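Local coordinates for protein putative Xylose isomerase (Rhodospirillum rubrum, PDB 3QXB) that is a putative xylose isomerase-like TIM-barrel protein, probably an isomerase, that binds iron and manganese ions, at residues 26-31 with 37-42; 52-57 with 70-75. All coordinates share one frame; numbering follows the deposited sequence. Where two conformers were deposited one is given.

Interaction 1: residues 26-31 with 37-42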
loop_
_atom_site.group_PDB
_atom_site.type_symbol
_atom_site.label_atom_id
_atom_site.label_comp_id
_atom_site.label_asym_id
_atom_site.label_seq_id
_atom_site.Cartn_x
_atom_site.Cartn_y
_atom_site.Cartn_z
ATOM N N LEU A 26 -0.467 12.463 -7.730
ATOM C CA LEU A 26 0.960 12.128 -7.736
ATOM C C LEU A 26 1.271 10.672 -7.438
ATOM O O LEU A 26 2.461 10.291 -7.410
ATOM C CB LEU A 26 1.704 13.067 -6.778
ATOM C CG LEU A 26 1.645 14.537 -7.208
ATOM C CD1 LEU A 26 2.395 15.416 -6.238
ATOM C CD2 LEU A 26 2.184 14.725 -8.610
ATOM N N CYS A 27 0.246 9.832 -7.266
ATOM C CA CYS A 27 0.461 8.370 -7.068
ATOM C C CYS A 27 1.388 7.733 -8.116
ATOM O O CYS A 27 2.117 6.789 -7.821
ATOM C CB CYS A 27 -0.862 7.607 -7.062
ATOM S SG CYS A 27 -1.802 7.830 -8.561
ATOM N N PHE A 28 1.380 8.249 -9.342
ATOM C CA PHE A 28 2.200 7.668 -10.404
ATOM C C PHE A 28 3.686 7.835 -10.128
ATOM O O PHE A 28 4.488 7.104 -10.714
ATOM C CB PHE A 28 1.876 8.345 -11.756
ATOM C CG PHE A 28 2.546 9.687 -11.920
ATOM C CD1 PHE A 28 1.925 10.853 -11.472
ATOM C CD2 PHE A 28 3.801 9.790 -12.486
ATOM C CE1 PHE A 28 2.559 12.082 -11.609
ATOM C CE2 PHE A 28 4.437 11.018 -12.622
ATOM C CZ PHE A 28 3.824 12.156 -12.163
ATOM N N ALA A 29 4.056 8.780 -9.245
ATOM C CA ALA A 29 5.449 9.151 -8.937
ATOM C C ALA A 29 6.008 8.527 -7.677
ATOM O O ALA A 29 7.198 8.697 -7.360
ATOM C CB ALA A 29 5.592 10.683 -8.838
ATOM N N VAL A 30 5.156 7.822 -6.952
ATOM C CA VAL A 30 5.534 7.225 -5.645
ATOM C C VAL A 30 6.807 6.397 -5.769
ATOM O O VAL A 30 6.963 5.657 -6.753
ATOM C CB VAL A 30 4.371 6.401 -5.070
ATOM C CG1 VAL A 30 4.844 5.470 -3.919
ATOM C CG2 VAL A 30 3.225 7.344 -4.672
ATOM N N LYS A 31 7.726 6.643 -4.824
ATOM C CA LYS A 31 9.056 6.032 -4.731
ATOM C C LYS A 31 10.064 6.471 -5.794
ATOM O O LYS A 31 11.260 6.160 -5.660
ATOM C CB LYS A 31 9.010 4.493 -4.745
ATOM C CG LYS A 31 8.039 3.833 -3.762
ATOM C CD LYS A 31 8.290 2.334 -3.594
ATOM C CE LYS A 31 9.471 2.103 -2.676
ATOM N NZ LYS A 31 9.584 0.668 -2.183
ATOM N N ASP A 37 11.646 19.810 -6.882
ATOM C CA ASP A 37 11.692 20.566 -8.098
ATOM C C ASP A 37 11.671 19.676 -9.351
ATOM O O ASP A 37 11.158 20.104 -10.366
ATOM C CB ASP A 37 12.919 21.471 -8.130
ATOM C CG ASP A 37 12.795 22.661 -7.207
ATOM O OD1 ASP A 37 11.711 23.321 -7.110
ATOM O OD2 ASP A 37 13.825 22.970 -6.608
ATOM N N ARG A 38 12.222 18.459 -9.285
ATOM C CA ARG A 38 12.184 17.549 -10.457
ATOM C C ARG A 38 10.740 17.092 -10.664
ATOM O O ARG A 38 10.284 17.021 -11.804
ATOM C CB ARG A 38 13.115 16.318 -10.274
ATOM C CG ARG A 38 12.710 14.967 -11.038
ATOM C CD ARG A 38 13.370 14.681 -12.451
ATOM N NE ARG A 38 12.441 14.750 -13.613
ATOM C CZ ARG A 38 12.523 14.024 -14.754
ATOM N NH1 ARG A 38 13.479 13.103 -14.935
ATOM N NH2 ARG A 38 11.617 14.195 -15.724
ATOM N N LEU A 39 10.033 16.792 -9.570
ATOM C CA LEU A 39 8.618 16.339 -9.660
ATOM C C LEU A 39 7.740 17.439 -10.234
ATOM O O LEU A 39 6.978 17.215 -11.180
ATOM C CB LEU A 39 8.054 15.836 -8.316
ATOM C CG LEU A 39 6.697 15.098 -8.323
ATOM C CD1 LEU A 39 6.584 14.020 -9.405
ATOM C CD2 LEU A 39 6.330 14.492 -6.979
ATOM N N ALA A 40 7.868 18.630 -9.672
ATOM C CA ALA A 40 7.157 19.827 -10.165
ATOM C C ALA A 40 7.431 20.082 -11.645
ATOM O O ALA A 40 6.532 20.401 -12.384
ATOM C CB ALA A 40 7.528 21.062 -9.320
ATOM N N GLY A 41 8.672 19.939 -12.074
ATOM C CA GLY A 41 9.040 20.174 -13.470
ATOM C C GLY A 41 8.492 19.104 -14.408
ATOM O O GLY A 41 8.095 19.379 -15.518
ATOM N N LEU A 42 8.470 17.878 -13.942
ATOM C CA LEU A 42 7.862 16.765 -14.645
ATOM C C LEU A 42 6.359 16.979 -14.883
ATOM O O LEU A 42 5.873 16.718 -15.964
ATOM C CB LEU A 42 8.068 15.505 -13.828
ATOM C CG LEU A 42 7.734 14.156 -14.445
ATOM C CD1 LEU A 42 8.388 13.066 -13.622
ATOM C CD2 LEU A 42 6.260 13.912 -14.556
#

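Interaction 2: residues 52-57 with 70-75. With EDO (1,2-ethanediol), chain L; EDO (1,2-ethanediol), chain N.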
loop_
_atom_site.group_PDB
_atom_site.type_symbol
_atom_site.label_atom_id
_atom_site.label_comp_id
_atom_site.label_asym_id
_atom_site.label_seq_id
_atom_site.Cartn_x
_atom_site.Cartn_y
_atom_site.Cartn_z
ATOM N N VAL A 52 -3.011 19.600 -9.474
ATOM C CA VAL A 52 -2.353 18.494 -8.850
ATOM C C VAL A 52 -3.074 18.057 -7.568
ATOM O O VAL A 52 -3.552 18.894 -6.809
ATOM C CB VAL A 52 -0.940 18.914 -8.490
ATOM C CG1 VAL A 52 -0.244 17.821 -7.706
ATOM C CG2 VAL A 52 -0.129 19.346 -9.756
ATOM N N GLN A 53 -3.154 16.750 -7.343
ATOM C CA GLN A 53 -3.569 16.199 -6.055
ATOM C C GLN A 53 -2.384 15.467 -5.484
ATOM O O GLN A 53 -1.864 14.503 -6.095
ATOM C CB GLN A 53 -4.776 15.274 -6.183
ATOM C CG GLN A 53 -5.363 14.864 -4.911
ATOM C CD GLN A 53 -6.672 14.148 -5.076
ATOM O OE1 GLN A 53 -6.732 13.038 -5.629
ATOM N NE2 GLN A 53 -7.757 14.781 -4.577
ATOM N N TYR A 54 -1.930 15.944 -4.332
ATOM C CA TYR A 54 -0.756 15.401 -3.683
ATOM C C TYR A 54 -1.198 14.168 -2.922
ATOM O O TYR A 54 -2.277 14.173 -2.359
ATOM C CB TYR A 54 -0.203 16.456 -2.749
ATOM C CG TYR A 54 1.034 16.079 -1.943
ATOM C CD1 TYR A 54 2.321 16.255 -2.460
ATOM C CD2 TYR A 54 0.914 15.619 -0.653
ATOM C CE1 TYR A 54 3.462 15.930 -1.704
ATOM C CE2 TYR A 54 2.036 15.341 0.101
ATOM C CZ TYR A 54 3.305 15.485 -0.429
ATOM O OH TYR A 54 4.415 15.147 0.384
ATOM N N THR A 55 -0.399 13.102 -2.930
ATOM C CA THR A 55 -0.784 11.846 -2.262
ATOM C C THR A 55 -0.067 11.680 -0.891
ATOM O O THR A 55 1.123 11.987 -0.758
ATOM C CB THR A 55 -0.488 10.605 -3.160
ATOM O OG1 THR A 55 -0.846 9.390 -2.479
ATOM C CG2 THR A 55 1.005 10.516 -3.575
ATOM N N TYR A 56 -0.782 11.187 0.112
ATOM C CA TYR A 56 -0.152 10.825 1.405
ATOM C C TYR A 56 1.006 9.810 1.211
ATOM O O TYR A 56 1.864 9.698 2.061
ATOM C CB TYR A 56 -1.136 10.174 2.333
ATOM C CG TYR A 56 -2.373 10.977 2.786
ATOM C CD1 TYR A 56 -2.654 12.261 2.320
ATOM C CD2 TYR A 56 -3.285 10.391 3.625
ATOM C CE1 TYR A 56 -3.803 12.920 2.735
ATOM C CE2 TYR A 56 -4.454 11.040 4.016
ATOM C CZ TYR A 56 -4.715 12.281 3.585
ATOM O OH TYR A 56 -5.868 12.937 4.048
ATOM N N ASP A 57 0.996 9.066 0.102
ATOM C CA ASP A 57 2.041 8.107 -0.257
ATOM C C ASP A 57 3.427 8.740 -0.528
ATOM O O ASP A 57 4.387 8.019 -0.716
ATOM C CB ASP A 57 1.605 7.227 -1.454
ATOM C CG ASP A 57 0.640 6.091 -1.060
ATOM O OD1 ASP A 57 0.347 5.859 0.147
ATOM O OD2 ASP A 57 0.132 5.399 -1.971
ATOM N N ARG A 70 8.644 19.520 6.937
ATOM C CA ARG A 70 9.784 20.008 6.163
ATOM C C ARG A 70 9.683 19.469 4.736
ATOM O O ARG A 70 9.793 20.220 3.795
ATOM C CB ARG A 70 11.114 19.596 6.821
ATOM C CG ARG A 70 12.406 20.141 6.166
ATOM C CD ARG A 70 13.676 19.865 7.043
ATOM N NE ARG A 70 13.898 20.917 8.036
ATOM C CZ ARG A 70 14.459 20.735 9.230
ATOM N NH1 ARG A 70 14.893 19.531 9.597
ATOM N NH2 ARG A 70 14.597 21.762 10.061
ATOM N N ARG A 71 9.448 18.165 4.581
ATOM C CA ARG A 71 9.380 17.534 3.227
ATOM C C ARG A 71 8.095 17.938 2.479
ATOM O O ARG A 71 8.142 18.345 1.334
ATOM C CB ARG A 71 9.530 15.993 3.340
ATOM C CG ARG A 71 9.757 15.266 2.030
ATOM C CD ARG A 71 10.962 15.797 1.294
ATOM N NE ARG A 71 11.356 14.865 0.245
ATOM C CZ ARG A 71 12.442 14.974 -0.508
ATOM N NH1 ARG A 71 13.237 15.999 -0.393
ATOM N NH2 ARG A 71 12.716 14.037 -1.386
ATOM N N ALA A 72 6.949 17.864 3.155
ATOM C CA ALA A 72 5.672 18.278 2.566
ATOM C C ALA A 72 5.731 19.721 2.136
ATOM O O ALA A 72 5.331 20.017 1.034
ATOM C CB ALA A 72 4.522 18.026 3.497
ATOM N N ILE A 73 6.263 20.602 2.981
ATOM C CA ILE A 73 6.410 22.004 2.609
ATOM C C ILE A 73 7.339 22.223 1.406
ATOM O O ILE A 73 7.050 23.036 0.553
ATOM C CB ILE A 73 6.840 22.880 3.807
ATOM C CG1 ILE A 73 5.686 23.018 4.802
ATOM C CG2 ILE A 73 7.305 24.284 3.352
ATOM C CD1 ILE A 73 6.098 23.522 6.167
ATOM N N ALA A 74 8.437 21.479 1.330
ATOM C CA ALA A 74 9.308 21.542 0.151
ATOM C C ALA A 74 8.571 21.183 -1.152
ATOM O O ALA A 74 8.756 21.860 -2.152
ATOM C CB ALA A 74 10.608 20.690 0.331
ATOM N N TYR A 75 7.753 20.142 -1.139
ATOM C CA TYR A 75 6.882 19.866 -2.308
ATOM C C TYR A 75 5.927 21.025 -2.571
ATOM O O TYR A 75 5.840 21.500 -3.708
ATOM C CB TYR A 75 6.073 18.574 -2.139
ATOM C CG TYR A 75 6.879 17.314 -2.304
ATOM C CD1 TYR A 75 7.421 16.966 -3.532
ATOM C CD2 TYR A 75 7.045 16.435 -1.248
ATOM C CE1 TYR A 75 8.161 15.793 -3.688
ATOM C CE2 TYR A 75 7.753 15.254 -1.396
ATOM C CZ TYR A 75 8.317 14.945 -2.625
ATOM O OH TYR A 75 9.043 13.791 -2.763
HETATM C C1 EDO L . 14.637 18.872 3.115
HETATM O O1 EDO L . 15.232 17.553 3.138
HETATM C C2 EDO L . 13.156 18.780 2.723
HETATM O O2 EDO L . 13.108 18.353 1.346
HETATM C C1 EDO N . 15.782 16.444 -2.584
HETATM O O1 EDO N . 15.966 17.228 -1.405
HETATM C C2 EDO N . 15.831 14.957 -2.328
HETATM O O2 EDO N . 14.992 14.247 -3.257
#

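Interaction 1: residues 26-31 with 37-42
Ala29 and Leu39 mark the closest backbone approach between the two segments, with their CA atoms 7.9 Å apart. Residues 26-29 form a short 3-10 turn, held by the backbone bond from Ala29 N to Leu26 O at 2.9 Å. Residues 37-42 belong to helix 36-46, and the bond from Leu42 N to Arg38 O closes one of its turns. At this spacing the backbones do not touch, and the contact is made by apolar side chains.

Leu39 is the central one. Its CG lies anti to the backbone N (chi1 -169°), which carries the two methyls out toward the 3-10 turn. The methyls then part company. CD1 packs on Ala29 CB at 3.5 Å, a snug methyl-to-methyl contact. CD2 meets Leu26 CD1 at 4.1 Å, the two leucine side chains lying askew to each other.

The contact belongs to the first beta-alpha step of the TIM barrel. Strand 22-25 ends just before the 3-10 turn, and the chain then reverses into helix 36-46. The turn packs against the helix that follows it.

Phe28 CG stands between the backbone N and the carbonyl carbon (chi1 79°), and from there the far end of the ring reaches the helix. Ala29 CB sits over the centre of one ring face, 3.9 Å above the plane. Leu42 CD2 lies at the ring edge, near the plane, 3.8 Å from Phe28 CZ. Leu39 CD1 approaches the same CZ obliquely, at 4.3 Å. All five touching residues are buried. Phe79 of helix 65-81 also packs on Leu26 and Leu39, while Met302 and Leu299 of helix 295-310 touch Phe28 and Leu42 respectively. The Phe28 side chain is about 8 Å from that of the metal ligand Glu286.

Interaction 2: residues 52-57 with 70-75
Tyr54 and Tyr75 join strand 51-55 to helix 65-81. These elements open a beta-alpha-beta unit of the TIM barrel that goes on to strand 85-90. The helix packs on the outside of the barrel, and the tyrosine pair fills part of that interface.

The aromatic contact carries most of the burial. The ring centroids are 5.6 Å apart and the planes meet at 56°, so the pair is oblique. Tyr54 has CG anti to its backbone N (chi1 179°), which extends the ring from the strand toward the helix. The two side chains cross at about a right angle. Tyr75 CD2 lies at the edge of the Tyr54 ring, near its plane, 3.6 Å from Tyr54 CE1 and 3.4 Å from Tyr54 OH. Beyond this pair, Tyr54 OH lies 4.0 Å from Ala72 CA.

The polar interactions lie around the contact. Tyr54 OH is hydrogen-bonded to Thr59 OG1 in the loop that follows the strand. At the end of the strand, Asp57 N donates to Thr55 OG1 at 3.2 Å, an ST turn. On the helix, Arg71 holds two 1,2-ethanediol molecules, probably from the crystallisation liquor. Its NH1 donates to O2 of the ethanediol in chain L at 2.9 Å, while its NH2 makes a nearly straight bond (173°) to O2 of the one in chain N, at 3.0 Å.

From the N terminus, strand 22-25 leads into the 3-10 turn, and interaction 1 closes the short loop between residues 26-31 and 37-42. Helix 36-46 is followed, after a short link, by strand 51-55. Interaction 2 closes a longer loop, from residues 52-57 to 70-75. The two loops lie in series and neither encloses the other. Their contacts still meet, with centres 10 Å apart: Leu26 N probably hydrogen-bonds to Gln53 O at 3.0 Å, and Val30 CG2 packs on Asp57 CB at 3.6 Å. Interaction 1 ties the loop after the first strand to helix 36-46; interaction 2 ties the second strand, 51-55, to helix 65-81. Both also touch the second subunit.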